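Local coordinates for protein AAR187Cp (Eremothecium gossypii, PDB 3ZIL) that probably regulates the establishment of sister-chromatid cohesion by acting on cohesin, as a Wap1-family (Wpl1) protein of which this is the helical C-terminal part, at residues 289-294 with 368-373; 90-95 with 148-153. One frame throughout, in Å; residues are numbered along the deposited sequence.

Interaction 1: residues 289-294 with 368-373; sequences VSEATT and HTRITR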
# COMPACT_ATOMS: atom_id res chain seq x y z
N VAL A 289 -14.53 15.41 2.97
CA VAL A 289 -15.63 16.34 3.16
C VAL A 289 -15.66 17.09 4.49
O VAL A 289 -16.28 18.18 4.52
CB VAL A 289 -17.01 15.71 2.97
CG1 VAL A 289 -17.10 15.11 1.57
CG2 VAL A 289 -17.33 14.75 4.11
N SER A 290 -15.03 16.54 5.56
CA SER A 290 -14.94 17.24 6.85
C SER A 290 -13.88 18.35 6.78
O SER A 290 -13.79 19.19 7.65
CB SER A 290 -14.58 16.26 7.97
OG SER A 290 -13.24 15.80 7.78
N GLU A 291 -13.03 18.34 5.76
CA GLU A 291 -11.94 19.35 5.69
C GLU A 291 -12.17 20.32 4.53
O GLU A 291 -11.63 21.36 4.51
CB GLU A 291 -10.59 18.67 5.50
CG GLU A 291 -10.26 17.59 6.54
CD GLU A 291 -10.00 18.20 7.92
OE1 GLU A 291 -9.85 19.43 8.01
OE2 GLU A 291 -9.92 17.47 8.92
N ALA A 292 -12.91 19.94 3.52
CA ALA A 292 -13.00 20.81 2.30
C ALA A 292 -14.45 21.06 2.05
O ALA A 292 -15.09 20.27 1.40
CB ALA A 292 -12.35 20.18 1.07
N THR A 293 -14.97 22.18 2.57
CA THR A 293 -16.42 22.42 2.48
C THR A 293 -16.88 22.61 1.00
O THR A 293 -17.96 22.16 0.59
CB THR A 293 -16.87 23.50 3.49
OG1 THR A 293 -17.58 24.52 2.82
CG2 THR A 293 -15.67 24.11 4.23
N THR A 294 -15.97 23.12 0.16
CA THR A 294 -16.25 23.21 -1.28
C THR A 294 -16.52 21.78 -1.86
O THR A 294 -17.52 21.57 -2.58
CB THR A 294 -15.05 23.88 -2.01
OG1 THR A 294 -13.94 22.97 -1.97
CG2 THR A 294 -14.62 25.16 -1.28
N HIS A 368 -14.96 10.73 16.43
CA HIS A 368 -15.74 11.37 17.50
C HIS A 368 -15.74 12.88 17.30
O HIS A 368 -16.75 13.59 17.46
CB HIS A 368 -15.13 11.03 18.85
CG HIS A 368 -15.83 11.68 20.04
ND1 HIS A 368 -17.15 11.70 20.18
CD2 HIS A 368 -15.31 12.29 21.15
CE1 HIS A 368 -17.48 12.30 21.32
NE2 HIS A 368 -16.35 12.67 21.91
N THR A 369 -14.58 13.35 16.94
CA THR A 369 -14.18 14.74 16.91
C THR A 369 -14.92 15.33 15.66
O THR A 369 -15.43 16.46 15.68
CB THR A 369 -12.63 14.66 16.86
OG1 THR A 369 -12.04 15.17 18.05
CG2 THR A 369 -11.99 15.16 15.58
N ARG A 370 -15.04 14.53 14.61
CA ARG A 370 -15.81 14.96 13.43
C ARG A 370 -17.31 14.99 13.62
O ARG A 370 -17.99 15.80 13.02
CB ARG A 370 -15.39 14.15 12.21
CG ARG A 370 -14.06 14.73 11.76
CD ARG A 370 -13.18 13.70 11.17
NE ARG A 370 -12.04 14.36 10.55
CZ ARG A 370 -11.34 13.81 9.58
NH1 ARG A 370 -11.63 12.60 9.06
NH2 ARG A 370 -10.36 14.50 9.09
N ILE A 371 -17.79 14.09 14.44
CA ILE A 371 -19.18 14.05 14.82
C ILE A 371 -19.49 15.31 15.64
O ILE A 371 -20.41 16.03 15.33
CB ILE A 371 -19.53 12.78 15.63
CG1 ILE A 371 -19.42 11.49 14.77
CG2 ILE A 371 -20.95 12.91 16.14
CD1 ILE A 371 -19.31 10.23 15.61
N THR A 372 -18.70 15.59 16.68
CA THR A 372 -18.89 16.76 17.53
C THR A 372 -19.03 18.05 16.72
O THR A 372 -19.95 18.81 16.94
CB THR A 372 -17.71 16.95 18.48
OG1 THR A 372 -17.88 16.07 19.58
CG2 THR A 372 -17.66 18.43 18.98
N ARG A 373 -18.04 18.28 15.86
CA ARG A 373 -18.00 19.41 14.95
C ARG A 373 -19.31 19.59 14.18
O ARG A 373 -19.84 20.71 14.15
CB ARG A 373 -16.77 19.28 14.01
CG ARG A 373 -16.70 20.27 12.86
CD ARG A 373 -16.87 21.69 13.38
NE ARG A 373 -16.15 22.70 12.62
CZ ARG A 373 -15.58 23.78 13.16
NH1 ARG A 373 -15.60 23.96 14.47
NH2 ARG A 373 -14.95 24.65 12.39
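R370 reaches from helix 365-375 to the turn that follows helix 272-289, and its guanidinium meets S290 with a face and E291 with an edge. The setting is a helix-to-loop contact in the all-helical Wap1 domain. S290 OG sits over the centre of the guanidinium, 3.3 Å from R370 CZ. It is equally near R370 NE, at 3.3 Å, but the oxygen rests on the face of the cation without a hydrogen bond to it, the angles to the N-H groups being poor. The hydroxyl spends its proton on L286 O: with chi1 at 69°, OG is tucked between the backbone N and the carbonyl carbon of its own residue and can reach back to the preceding helical turn.

E291 crosses R370 at about a right angle. Its chain bends at chi2 and brings OE2 to R370 NH2, forming a salt bridge of 3.0 Å. This is a single-point grip, with the carboxylate and guanidinium planes 57° apart. OE2 offers its anti lone pair, the one away from OE1, and lies somewhat off the guanidinium plane; the N-H to oxygen angle is a modest 144°. E291 also touches T238 and L241 of helix 238-243.

A second polar hold comes from N287 OD1, which is hydrogen-bonded to R370 NH1. The positive charge thus lies beside the C-terminal end of helix 272-289, where the helix dipole should suit it. The backbone of R370 is held as well: its carbonyl O is hydrogen-bonded to Y332 OH, from helix 321-336.

Interaction 2: residues 90-95 with 148-153; sequences IADKIP and CEYALY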
# COMPACT_ATOMS: atom_id res chain seq x y z
N ILE A 90 18.67 -14.80 -3.24
CA ILE A 90 19.51 -14.99 -2.11
C ILE A 90 18.88 -14.39 -0.83
O ILE A 90 18.82 -15.07 0.23
CB ILE A 90 20.93 -14.41 -2.37
CG1 ILE A 90 21.59 -15.20 -3.48
CG2 ILE A 90 21.74 -14.30 -1.06
CD1 ILE A 90 21.67 -16.68 -3.15
N ALA A 91 18.47 -13.13 -0.90
CA ALA A 91 17.88 -12.49 0.29
C ALA A 91 16.67 -13.29 0.76
O ALA A 91 16.48 -13.50 1.96
CB ALA A 91 17.43 -11.07 -0.01
N ASP A 92 15.84 -13.69 -0.19
CA ASP A 92 14.69 -14.54 0.13
C ASP A 92 15.02 -16.00 0.56
O ASP A 92 14.31 -16.54 1.37
CB ASP A 92 13.74 -14.53 -1.04
CG ASP A 92 12.36 -15.14 -0.74
OD1 ASP A 92 11.86 -14.98 0.40
OD2 ASP A 92 11.78 -15.74 -1.73
N LYS A 93 16.09 -16.60 0.06
CA LYS A 93 16.36 -18.03 0.28
C LYS A 93 17.10 -18.18 1.60
O LYS A 93 16.86 -19.15 2.30
CB LYS A 93 17.24 -18.58 -0.85
CG LYS A 93 17.33 -20.10 -0.87
CD LYS A 93 15.96 -20.78 -0.91
CE LYS A 93 16.13 -22.20 -0.39
NZ LYS A 93 15.18 -23.06 -1.14
N ILE A 94 17.95 -17.21 1.98
CA ILE A 94 18.74 -17.31 3.23
C ILE A 94 18.78 -15.96 3.83
O ILE A 94 19.85 -15.28 3.83
CB ILE A 94 20.19 -17.80 2.99
CG1 ILE A 94 20.85 -16.96 1.85
CG2 ILE A 94 20.20 -19.34 2.71
CD1 ILE A 94 22.39 -17.11 1.74
N PRO A 95 17.62 -15.51 4.30
CA PRO A 95 17.48 -14.19 4.87
C PRO A 95 18.29 -14.09 6.17
O PRO A 95 18.38 -15.07 6.94
CB PRO A 95 15.95 -14.11 5.19
CG PRO A 95 15.51 -15.55 5.34
CD PRO A 95 16.32 -16.22 4.23
N CYS A 148 11.11 -6.27 -10.50
CA CYS A 148 10.04 -5.37 -9.99
C CYS A 148 9.28 -6.10 -8.90
O CYS A 148 9.22 -5.69 -7.74
CB CYS A 148 9.10 -4.90 -11.14
SG CYS A 148 7.56 -4.09 -10.51
N GLU A 149 8.75 -7.27 -9.24
CA GLU A 149 7.98 -8.06 -8.27
C GLU A 149 8.86 -8.66 -7.17
O GLU A 149 8.43 -8.73 -6.05
CB GLU A 149 7.24 -9.25 -8.98
CG GLU A 149 6.30 -8.76 -10.07
CD GLU A 149 5.58 -9.91 -10.65
OE1 GLU A 149 4.67 -10.41 -10.03
OE2 GLU A 149 6.03 -10.40 -11.66
N TYR A 150 10.07 -9.19 -7.49
CA TYR A 150 10.86 -9.74 -6.43
C TYR A 150 11.29 -8.63 -5.39
O TYR A 150 11.37 -8.89 -4.23
CB TYR A 150 12.07 -10.56 -6.97
CG TYR A 150 12.24 -11.89 -6.23
CD1 TYR A 150 11.94 -11.98 -4.85
CD2 TYR A 150 12.64 -13.07 -6.90
CE1 TYR A 150 12.05 -13.19 -4.16
CE2 TYR A 150 12.76 -14.28 -6.20
CZ TYR A 150 12.45 -14.33 -4.83
OH TYR A 150 12.54 -15.48 -4.13
N ALA A 151 11.62 -7.43 -5.85
CA ALA A 151 12.13 -6.38 -5.00
C ALA A 151 11.01 -5.85 -4.15
O ALA A 151 11.20 -5.67 -2.92
CB ALA A 151 12.69 -5.28 -5.87
N LEU A 152 9.80 -5.67 -4.73
CA LEU A 152 8.58 -5.36 -3.87
C LEU A 152 8.40 -6.42 -2.72
O LEU A 152 8.20 -6.08 -1.54
CB LEU A 152 7.30 -5.39 -4.73
CG LEU A 152 7.13 -4.17 -5.69
CD1 LEU A 152 6.05 -4.49 -6.71
CD2 LEU A 152 6.75 -2.85 -4.93
N TYR A 153 8.49 -7.69 -3.12
CA TYR A 153 8.37 -8.81 -2.18
C TYR A 153 9.44 -8.78 -1.08
O TYR A 153 9.13 -8.89 0.06
CB TYR A 153 8.44 -10.16 -2.91
CG TYR A 153 8.22 -11.32 -1.98
CD1 TYR A 153 6.92 -11.69 -1.57
CD2 TYR A 153 9.31 -12.04 -1.49
CE1 TYR A 153 6.71 -12.76 -0.74
CE2 TYR A 153 9.11 -13.08 -0.63
CZ TYR A 153 7.82 -13.44 -0.27
OH TYR A 153 7.68 -14.49 0.61
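D92 OD2 is held twice, by Y150 OH across the contact and by a salt bridge to K143 NZ. Y150 OH gives its proton to D92 OD2 at 2.5 Å, on the anti lone pair, away from OD1. The setting is a helix-helix contact in the all-helical Wap1 domain: D92 projects from the last turn of helix 81-93, while Y150 and Y153 lie one turn apart on helix 147-158. The backbones stay well separated, 8.8 Å between D92 CA and Y153 CA, and the side chains bridge the interval. I154, on helix 147-158, also touches the side chains of D92 and A91.

D92 extends toward the tyrosines because its CG stands anti to the backbone N (chi1 -168°). D92 CG lies in the plane of the Y150 ring, at its hydroxyl-bearing edge, and the carboxylate plane is turned 73° from the ring; D92 CB also packs there, 3.8 Å from Y150 CE1. The other carboxylate oxygen, OD1, comes to the edge of Y153, in the ring plane, with 3.5 Å between D92 OD1 and Y153 CE2. The electropositive rim of the ring is a reasonable neighbour for a carboxylate oxygen, whose hydrogen bond goes instead to Y158 OH, further along the same helix as the two tyrosines.

F144 ties the two tyrosines together, meeting Y150 edge-to-face and Y153 with the planes at about 50°. K143 lies close by and probably stabilises the ionised form of D92; its NZ also makes a weak hydrogen bond to Y153 OH.

Interaction 2 joins helices in the earlier part of the chain and is closed before interaction 1 begins in the later part. Their centres are 43 Å apart and the nearest atoms about 28 Å, so the two do not touch. They fall on opposite sides of the centre of this elongated, strand-free molecule, interaction 1 about 26 Å out and interaction 2 about 18 Å, measured between centres. Each centres on one charged side chain shared among several partners, a cation in 368-373 and an anion in 90-95. Neither can be tied to a catalytic site or ligand: each joins helical elements in a different region of the Wap1 domain.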